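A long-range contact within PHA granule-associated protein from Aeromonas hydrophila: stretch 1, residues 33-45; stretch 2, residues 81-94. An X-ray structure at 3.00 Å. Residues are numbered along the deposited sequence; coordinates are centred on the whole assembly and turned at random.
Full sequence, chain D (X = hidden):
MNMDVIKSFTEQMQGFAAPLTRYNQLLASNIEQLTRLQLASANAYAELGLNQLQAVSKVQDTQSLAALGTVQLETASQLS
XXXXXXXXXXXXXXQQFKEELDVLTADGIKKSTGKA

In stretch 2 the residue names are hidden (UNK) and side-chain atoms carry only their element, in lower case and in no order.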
ATOM      1  N   GLN D  33      -0.373   6.427  -6.536  1.00 69.46           N
ATOM      2  CA  GLN D  33      -1.094   5.579  -7.480  1.00 69.98           C
ATOM      3  C   GLN D  33      -0.929   4.110  -7.151  1.00 69.61           C
ATOM      4  O   GLN D  33      -1.885   3.342  -7.251  1.00 77.92           O
ATOM      5  CB  GLN D  33      -0.667   5.868  -8.912  1.00 70.91           C
ATOM      6  CG  GLN D  33      -1.136   7.221  -9.398  1.00 71.52           C
ATOM      7  CD  GLN D  33      -0.799   7.466 -10.846  1.00 78.31           C
ATOM      8  OE1 GLN D  33      -1.215   6.691 -11.702  1.00 95.10           O
ATOM      9  NE2 GLN D  33      -0.061   8.546 -11.139  1.00 72.91           N
ATOM     10  N   LEU D  34       0.281   3.690  -6.784  1.00 69.30           N
ATOM     11  CA  LEU D  34       0.482   2.313  -6.348  1.00 69.62           C
ATOM     12  C   LEU D  34      -0.382   1.985  -5.141  1.00 68.36           C
ATOM     13  O   LEU D  34      -1.033   0.936  -5.103  1.00 74.51           O
ATOM     14  CB  LEU D  34       1.958   2.071  -6.044  1.00 68.96           C
ATOM     15  CG  LEU D  34       2.809   2.038  -7.311  1.00 71.88           C
ATOM     16  CD1 LEU D  34       4.268   2.065  -7.009  1.00 69.91           C
ATOM     17  CD2 LEU D  34       2.481   0.795  -8.078  1.00 70.40           C
ATOM     18  N   THR D  35      -0.424   2.886  -4.159  1.00 67.89           N
ATOM     19  CA  THR D  35      -1.288   2.680  -3.001  1.00 67.41           C
ATOM     20  C   THR D  35      -2.732   2.459  -3.420  1.00 67.72           C
ATOM     21  O   THR D  35      -3.385   1.513  -2.967  1.00 67.56           O
ATOM     22  CB  THR D  35      -1.189   3.876  -2.059  1.00 67.15           C
ATOM     23  OG1 THR D  35       0.176   4.085  -1.703  1.00 77.43           O
ATOM     24  CG2 THR D  35      -1.977   3.632  -0.798  1.00 70.92           C
ATOM     25  N   ARG D  36      -3.242   3.304  -4.313  1.00 78.45           N
ATOM     26  CA  ARG D  36      -4.636   3.180  -4.727  1.00 68.80           C
ATOM     27  C   ARG D  36      -4.886   1.901  -5.511  1.00 69.18           C
ATOM     28  O   ARG D  36      -5.975   1.316  -5.434  1.00 69.42           O
ATOM     29  CB  ARG D  36      -5.030   4.405  -5.519  1.00 69.52           C
ATOM     30  CG  ARG D  36      -5.264   5.607  -4.640  1.00 69.37           C
ATOM     31  CD  ARG D  36      -5.218   6.888  -5.427  1.00 81.12           C
ATOM     32  NE  ARG D  36      -5.306   8.070  -4.585  1.00 84.51           N
ATOM     33  CZ  ARG D  36      -5.039   9.295  -5.011  1.00 95.93           C
ATOM     34  NH1 ARG D  36      -4.671   9.493  -6.264  1.00 89.41           N
ATOM     35  NH2 ARG D  36      -5.144  10.324  -4.187  1.00125.35           N
ATOM     36  N   LEU D  37      -3.923   1.493  -6.330  1.00 69.43           N
ATOM     37  CA  LEU D  37      -4.059   0.239  -7.051  1.00 69.93           C
ATOM     38  C   LEU D  37      -4.158  -0.940  -6.096  1.00 74.41           C
ATOM     39  O   LEU D  37      -5.010  -1.821  -6.277  1.00 74.30           O
ATOM     40  CB  LEU D  37      -2.887   0.115  -8.015  1.00 70.41           C
ATOM     41  CG  LEU D  37      -2.799  -1.049  -8.974  1.00 71.23           C
ATOM     42  CD1 LEU D  37      -4.115  -1.312  -9.596  1.00 71.97           C
ATOM     43  CD2 LEU D  37      -1.821  -0.627 -10.004  1.00 71.91           C
ATOM     44  N   GLN D  38      -3.307  -0.954  -5.052  1.00 93.33           N
ATOM     45  CA  GLN D  38      -3.342  -2.005  -4.032  1.00 78.34           C
ATOM     46  C   GLN D  38      -4.652  -2.007  -3.273  1.00 73.12           C
ATOM     47  O   GLN D  38      -5.220  -3.074  -3.021  1.00 80.66           O
ATOM     48  CB  GLN D  38      -2.170  -1.859  -3.052  1.00 89.88           C
ATOM     49  CG  GLN D  38      -2.121  -2.955  -1.942  1.00111.13           C
ATOM     50  CD  GLN D  38      -1.678  -4.351  -2.408  1.00128.04           C
ATOM     51  OE1 GLN D  38      -0.531  -4.778  -2.199  1.00114.39           O
ATOM     52  NE2 GLN D  38      -2.599  -5.067  -3.054  1.00132.06           N
ATOM     53  N   LEU D  39      -5.138  -0.830  -2.880  1.00 67.81           N
ATOM     54  CA  LEU D  39      -6.434  -0.756  -2.213  1.00 67.83           C
ATOM     55  C   LEU D  39      -7.541  -1.323  -3.087  1.00 73.89           C
ATOM     56  O   LEU D  39      -8.405  -2.058  -2.603  1.00 76.88           O
ATOM     57  CB  LEU D  39      -6.734   0.684  -1.799  1.00 67.81           C
ATOM     58  CG  LEU D  39      -8.146   1.027  -1.324  1.00 68.17           C
ATOM     59  CD1 LEU D  39      -8.625   0.074  -0.271  1.00 86.77           C
ATOM     60  CD2 LEU D  39      -8.173   2.433  -0.769  1.00 68.20           C
ATOM     61  N   ALA D  40      -7.531  -0.998  -4.380  1.00 97.13           N
ATOM     62  CA  ALA D  40      -8.543  -1.534  -5.282  1.00 70.17           C
ATOM     63  C   ALA D  40      -8.476  -3.052  -5.336  1.00 78.15           C
ATOM     64  O   ALA D  40      -9.510  -3.729  -5.264  1.00 73.99           O
ATOM     65  CB  ALA D  40      -8.355  -0.951  -6.666  1.00 71.01           C
ATOM     66  N   SER D  41      -7.263  -3.602  -5.478  1.00 83.82           N
ATOM     67  CA  SER D  41      -7.085  -5.053  -5.471  1.00 70.15           C
ATOM     68  C   SER D  41      -7.612  -5.664  -4.184  1.00 76.23           C
ATOM     69  O   SER D  41      -8.391  -6.630  -4.205  1.00 79.02           O
ATOM     70  CB  SER D  41      -5.608  -5.377  -5.634  1.00 74.66           C
ATOM     71  OG  SER D  41      -5.170  -4.919  -6.896  1.00119.61           O
ATOM     72  N   ALA D  42      -7.219  -5.085  -3.048  1.00 84.55           N
ATOM     73  CA  ALA D  42      -7.643  -5.602  -1.755  1.00 81.05           C
ATOM     74  C   ALA D  42      -9.160  -5.621  -1.664  1.00 77.37           C
ATOM     75  O   ALA D  42      -9.767  -6.644  -1.333  1.00108.63           O
ATOM     76  CB  ALA D  42      -7.025  -4.764  -0.632  1.00 67.55           C
ATOM     77  N   ASN D  43      -9.790  -4.515  -2.020  1.00 69.00           N
ATOM     78  CA  ASN D  43     -11.242  -4.455  -1.951  1.00 75.71           C
ATOM     79  C   ASN D  43     -11.895  -5.464  -2.883  1.00 81.19           C
ATOM     80  O   ASN D  43     -12.972  -5.981  -2.575  1.00 93.74           O
ATOM     81  CB  ASN D  43     -11.696  -3.028  -2.227  1.00 69.94           C
ATOM     82  CG  ASN D  43     -11.452  -2.151  -1.029  1.00103.71           C
ATOM     83  OD1 ASN D  43     -11.197  -2.666   0.065  1.00125.51           O
ATOM     84  ND2 ASN D  43     -11.495  -0.841  -1.208  1.00 69.50           N
ATOM     85  N   ALA D  44     -11.259  -5.756  -4.020  1.00 91.28           N
ATOM     86  CA  ALA D  44     -11.795  -6.753  -4.945  1.00 71.87           C
ATOM     87  C   ALA D  44     -11.787  -8.157  -4.328  1.00 86.41           C
ATOM     88  O   ALA D  44     -12.795  -8.886  -4.384  1.00 72.41           O
ATOM     89  CB  ALA D  44     -11.009  -6.715  -6.247  1.00 72.41           C
ATOM     90  N   TYR D  45     -10.634  -8.587  -3.800  1.00 82.05           N
ATOM     91  CA  TYR D  45     -10.581  -9.909  -3.171  1.00 81.97           C
ATOM     92  C   TYR D  45     -11.550  -9.988  -1.992  1.00 80.71           C
ATOM     93  O   TYR D  45     -12.235 -11.005  -1.787  1.00 84.72           O
ATOM     94  CB  TYR D  45      -9.152 -10.219  -2.714  1.00 88.66           C
ATOM     95  CG  TYR D  45      -8.082 -10.046  -3.781  1.00101.07           C
ATOM     96  CD1 TYR D  45      -8.334 -10.312  -5.136  1.00 89.28           C
ATOM     97  CD2 TYR D  45      -6.819  -9.573  -3.430  1.00107.14           C
ATOM     98  CE1 TYR D  45      -7.346 -10.123  -6.096  1.00 98.44           C
ATOM     99  CE2 TYR D  45      -5.831  -9.383  -4.380  1.00108.94           C
ATOM    100  CZ  TYR D  45      -6.095  -9.653  -5.706  1.00119.19           C
ATOM    101  OH  TYR D  45      -5.091  -9.449  -6.628  1.00144.85           O
ATOM    102  N   UNK D  81     -10.599 -12.143 -14.537  1.00 89.18           N
ATOM    103  CA  UNK D  81     -10.597 -10.777 -14.972  1.00 88.69           C
ATOM    104  C   UNK D  81      -9.831  -9.912 -13.999  1.00 83.87           C
ATOM    105  O   UNK D  81      -8.815  -9.340 -14.327  1.00 87.45           O
ATOM    106  c   UNK D  81     -13.885 -11.138 -16.535  1.00 30.00           C
ATOM    107  n   UNK D  81     -16.882 -10.309 -18.487  1.00 30.00           N
ATOM    108  n   UNK D  81     -16.705 -11.303 -16.433  1.00 30.00           N
ATOM    109  c   UNK D  81     -12.025 -10.263 -15.098  1.00 30.00           C
ATOM    110  c   UNK D  81     -16.131 -10.763 -17.498  1.00 30.00           C
ATOM    111  n   UNK D  81     -14.805 -10.673 -17.573  1.00 30.00           N
ATOM    112  c   UNK D  81     -12.590 -10.344 -16.503  1.00 30.00           C
ATOM    113  N   UNK D  82     -10.282  -9.867 -12.768  1.00 79.28           N
ATOM    114  CA  UNK D  82      -9.667  -8.949 -11.813  1.00 83.95           C
ATOM    115  C   UNK D  82      -8.147  -9.033 -11.883  1.00 97.55           C
ATOM    116  O   UNK D  82      -7.475  -8.022 -12.103  1.00 91.40           O
ATOM    117  n   UNK D  82     -11.243  -6.602  -9.558  1.00 99.43           N
ATOM    118  c   UNK D  82      -9.561  -8.338  -9.287  1.00 97.22           C
ATOM    119  c   UNK D  82      -9.946  -6.868  -9.405  1.00104.56           C
ATOM    120  o   UNK D  82      -9.090  -5.982  -9.334  1.00106.75           O
ATOM    121  c   UNK D  82     -10.167  -9.235 -10.393  1.00104.38           C
ATOM    122  N   UNK D  83      -7.592 -10.244 -11.763  1.00110.85           N
ATOM    123  CA  UNK D  83      -6.137 -10.395 -11.738  1.00107.93           C
ATOM    124  C   UNK D  83      -5.478  -9.883 -13.019  1.00104.31           C
ATOM    125  O   UNK D  83      -4.445  -9.194 -12.967  1.00 99.12           O
ATOM    126  c   UNK D  83      -5.779 -11.863 -11.517  1.00103.19           C
ATOM    127  s   UNK D  83      -4.113 -14.007 -11.768  1.00118.82           S
ATOM    128  c   UNK D  83      -3.211 -14.415 -13.249  1.00133.76           C
ATOM    129  c   UNK D  83      -4.420 -12.258 -12.044  1.00105.40           C
ATOM    130  N   UNK D  84      -6.047 -10.212 -14.182  1.00117.16           N
ATOM    131  CA  UNK D  84      -5.422  -9.772 -15.432  1.00123.38           C
ATOM    132  C   UNK D  84      -5.504  -8.258 -15.619  1.00111.83           C
ATOM    133  O   UNK D  84      -4.504  -7.612 -15.968  1.00116.19           O
ATOM    134  c   UNK D  84      -5.525 -11.938 -16.587  1.00100.38           C
ATOM    135  c   UNK D  84      -6.318 -12.783 -17.534  1.00 96.91           C
ATOM    136  c   UNK D  84      -4.033 -11.947 -16.949  1.00 98.99           C
ATOM    137  c   UNK D  84      -6.063 -10.511 -16.598  1.00108.22           C
ATOM    138  N   UNK D  85      -6.676  -7.674 -15.367  1.00 87.20           N
ATOM    139  CA  UNK D  85      -6.829  -6.231 -15.494  1.00 82.95           C
ATOM    140  C   UNK D  85      -5.934  -5.501 -14.499  1.00 88.76           C
ATOM    141  O   UNK D  85      -5.438  -4.406 -14.784  1.00 94.43           O
ATOM    142  o   UNK D  85      -9.691  -3.930 -15.435  1.00145.65           O
ATOM    143  o   UNK D  85      -7.714  -3.803 -16.424  1.00131.69           O
ATOM    144  c   UNK D  85      -8.586  -4.426 -15.758  1.00131.25           C
ATOM    145  c   UNK D  85      -8.295  -5.849 -15.315  1.00 99.91           C
ATOM    146  N   UNK D  86      -5.758  -6.071 -13.304  1.00 90.11           N
ATOM    147  CA  UNK D  86      -4.833  -5.508 -12.323  1.00 84.36           C
ATOM    148  C   UNK D  86      -3.410  -5.497 -12.873  1.00 84.57           C
ATOM    149  O   UNK D  86      -2.682  -4.503 -12.728  1.00 78.57           O
ATOM    150  o   UNK D  86      -6.642  -4.753 -10.377  1.00120.94           O
ATOM    151  c   UNK D  86      -6.050  -5.823 -10.104  1.00116.21           C
ATOM    152  c   UNK D  86      -4.915  -6.296 -11.013  1.00 98.97           C
ATOM    153  o   UNK D  86      -6.375  -6.549  -9.130  1.00120.44           O
ATOM    154  N   UNK D  87      -2.992  -6.604 -13.496  1.00 84.05           N
ATOM    155  CA  UNK D  87      -1.674  -6.633 -14.131  1.00 85.24           C
ATOM    156  C   UNK D  87      -1.567  -5.534 -15.186  1.00 88.13           C
ATOM    157  O   UNK D  87      -0.537  -4.857 -15.293  1.00 80.78           O
ATOM    158  c   UNK D  87      -1.401  -9.080 -13.625  1.00 87.22           C
ATOM    159  c   UNK D  87      -0.068  -8.034 -15.440  1.00 79.80           C
ATOM    160  c   UNK D  87      -1.401  -8.024 -14.729  1.00 78.87           C
ATOM    161  c   UNK D  87      -1.067 -10.479 -14.101  1.00104.86           C
ATOM    162  N   UNK D  88      -2.628  -5.326 -15.970  1.00 79.21           N
ATOM    163  CA  UNK D  88      -2.588  -4.280 -16.990  1.00 80.09           C
ATOM    164  C   UNK D  88      -2.458  -2.890 -16.368  1.00 84.70           C
ATOM    165  O   UNK D  88      -1.628  -2.089 -16.809  1.00 84.10           O
ATOM    166  c   UNK D  88      -3.814  -3.430 -19.101  1.00116.54           C
ATOM    167  c   UNK D  88      -2.851  -3.864 -20.218  1.00126.72           C
ATOM    168  n   UNK D  88      -1.602  -3.397 -20.143  1.00119.52           N
ATOM    169  o   UNK D  88      -3.238  -4.585 -21.148  1.00127.63           O
ATOM    170  c   UNK D  88      -3.827  -4.367 -17.888  1.00100.11           C
ATOM    171  N   UNK D  89      -3.266  -2.576 -15.347  1.00 96.60           N
ATOM    172  CA  UNK D  89      -3.127  -1.278 -14.687  1.00 89.13           C
ATOM    173  C   UNK D  89      -1.709  -1.071 -14.187  1.00 87.26           C
ATOM    174  O   UNK D  89      -1.122   0.000 -14.378  1.00 90.74           O
ATOM    175  n   UNK D  89      -8.686  -1.794 -12.288  1.00110.96           N
ATOM    176  c   UNK D  89      -6.605  -0.677 -13.041  1.00 94.72           C
ATOM    177  c   UNK D  89      -7.494  -1.894 -13.183  1.00108.33           C
ATOM    178  c   UNK D  89      -5.481  -0.652 -14.058  1.00 79.86           C
ATOM    179  c   UNK D  89      -4.143  -1.105 -13.554  1.00 77.18           C
ATOM    180  N   UNK D  90      -1.145  -2.086 -13.533  1.00 84.33           N
ATOM    181  CA  UNK D  90       0.207  -1.946 -13.006  1.00 78.06           C
ATOM    182  C   UNK D  90       1.230  -1.744 -14.119  1.00 75.97           C
ATOM    183  O   UNK D  90       2.127  -0.899 -13.996  1.00 80.74           O
ATOM    184  c   UNK D  90       1.897  -3.106 -11.470  1.00 73.87           C
ATOM    185  c   UNK D  90       0.551  -3.163 -12.155  1.00 74.37           C
ATOM    186  c   UNK D  90       1.921  -4.251 -10.521  1.00 81.50           C
ATOM    187  c   UNK D  90       2.069  -1.806 -10.730  1.00 72.88           C
ATOM    188  N   UNK D  91       1.120  -2.505 -15.214  1.00 77.36           N
ATOM    189  CA  UNK D  91       2.053  -2.313 -16.322  1.00 78.65           C
ATOM    190  C   UNK D  91       1.951  -0.898 -16.851  1.00 83.01           C
ATOM    191  O   UNK D  91       2.966  -0.228 -17.057  1.00 82.35           O
ATOM    192  c   UNK D  91       1.791  -3.321 -17.442  1.00 85.72           C
ATOM    193  o   UNK D  91       0.687  -2.930 -18.229  1.00112.78           O
ATOM    194  N   UNK D  92       0.726  -0.405 -17.004  1.00 78.83           N
ATOM    195  CA  UNK D  92       0.527   0.956 -17.461  1.00 79.10           C
ATOM    196  C   UNK D  92       1.219   1.945 -16.540  1.00 77.84           C
ATOM    197  O   UNK D  92       1.937   2.839 -16.992  1.00 78.25           O
ATOM    198  c   UNK D  92      -0.969   1.237 -17.520  1.00 79.24           C
ATOM    199  N   UNK D  93       1.036   1.768 -15.233  1.00 92.23           N
ATOM    200  CA  UNK D  93       1.660   2.629 -14.230  1.00 79.37           C
ATOM    201  C   UNK D  93       3.182   2.630 -14.341  1.00 75.50           C
ATOM    202  O   UNK D  93       3.819   3.690 -14.243  1.00 75.36           O
ATOM    203  c   UNK D  93       1.391   2.943 -11.564  1.00 91.40           C
ATOM    204  c   UNK D  93       1.200   2.154 -12.850  1.00 78.64           C
ATOM    205  c   UNK D  93       1.312   4.415 -11.836  1.00106.55           C
ATOM    206  c   UNK D  93       0.300   2.517 -10.603  1.00 92.46           C
ATOM    207  N   UNK D  94       3.779   1.446 -14.545  1.00 75.98           N
ATOM    208  CA  UNK D  94       5.227   1.357 -14.688  1.00 84.30           C
ATOM    209  C   UNK D  94       5.736   1.977 -15.971  1.00 79.06           C
ATOM    210  O   UNK D  94       6.762   2.667 -15.983  1.00 77.91           O
TER

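Two helices of one chain run antiparallel here, their axes 11.0 Å apart at closest approach. Position 81 carries three carbons, a nitrogen and a carbon bearing two more nitrogens, a guanidinium: Arg81. It lies out of reach of stretch 1, and its charge stays exposed.

Position 82 has three carbons, the third holding one oxygen and one nitrogen. The chain points toward stretch 1, packing on Ala44 and beside the Tyr45 ring. This is Gln82, whose CG lies 4.3 Å from Tyr45 CE1; its aliphatic part suits the ring and its amide the polar surroundings.

Position 83 is an unbranched run of two carbons, sulfur and carbon, leading away from stretch 1: Met83, flexible and apolar in a buried site. Position 84 has four carbons forked at the second, Leu84, out of reach of stretch 1. Position 85 has two carbons, the second with two oxygens: Asp85, an exposed carboxylate.

Position 86 shows the same carboxylate pattern, but it points toward stretch 1 and is buried, near Ser41 and Tyr45. It is Asp86; OD2 comes within 3.0 Å of Ser41 OG and 4.0 Å of Tyr45 OH, so the hydroxyls give the acid polar company.

Position 87 has four carbons forked at the first, one arm two carbons long: Ile87, buried but pointing away. Position 88 has three carbons ending in oxygen and nitrogen, Gln88, exposed as an amide can be.

Position 89 has four carbons in a row ending in nitrogen. Its CB lies 4.0 Å from Leu37 CD1. This is Lys89: the stem covers the leucine, while NZ makes a long salt bridge with Asp85 OD2 (3.9 Å).

Position 90 has four carbons forked at the second, touching Leu34 and Leu37: Leu90, whose CD1 is 3.7 Å from Leu34 CD2. Position 91, one carbon and one oxygen, is Ser91; its OG donates to Gln88 O (2.8 Å). Position 92, a lone carbon, is Ala92, exposed and out of reach.

Position 93 again has four carbons forked at the second, meeting Gln33, Leu34 and Leu37. It is Leu93, with CD2 3.8 Å from Leu37 CD2. Position 94 has no side-chain atoms: Gly94, still within the helix.

The contact works by packing. Leu37 is a knob seated among Asp86, Lys89, Leu90 and Leu93, and Leu34 extends the apolar patch. Toward Tyr45 the interface turns polar, where Ser41 and Tyr45 face Gln82 and Asp86.

Stretch 2, residues 81-94: RQMLDDIQKLSALG
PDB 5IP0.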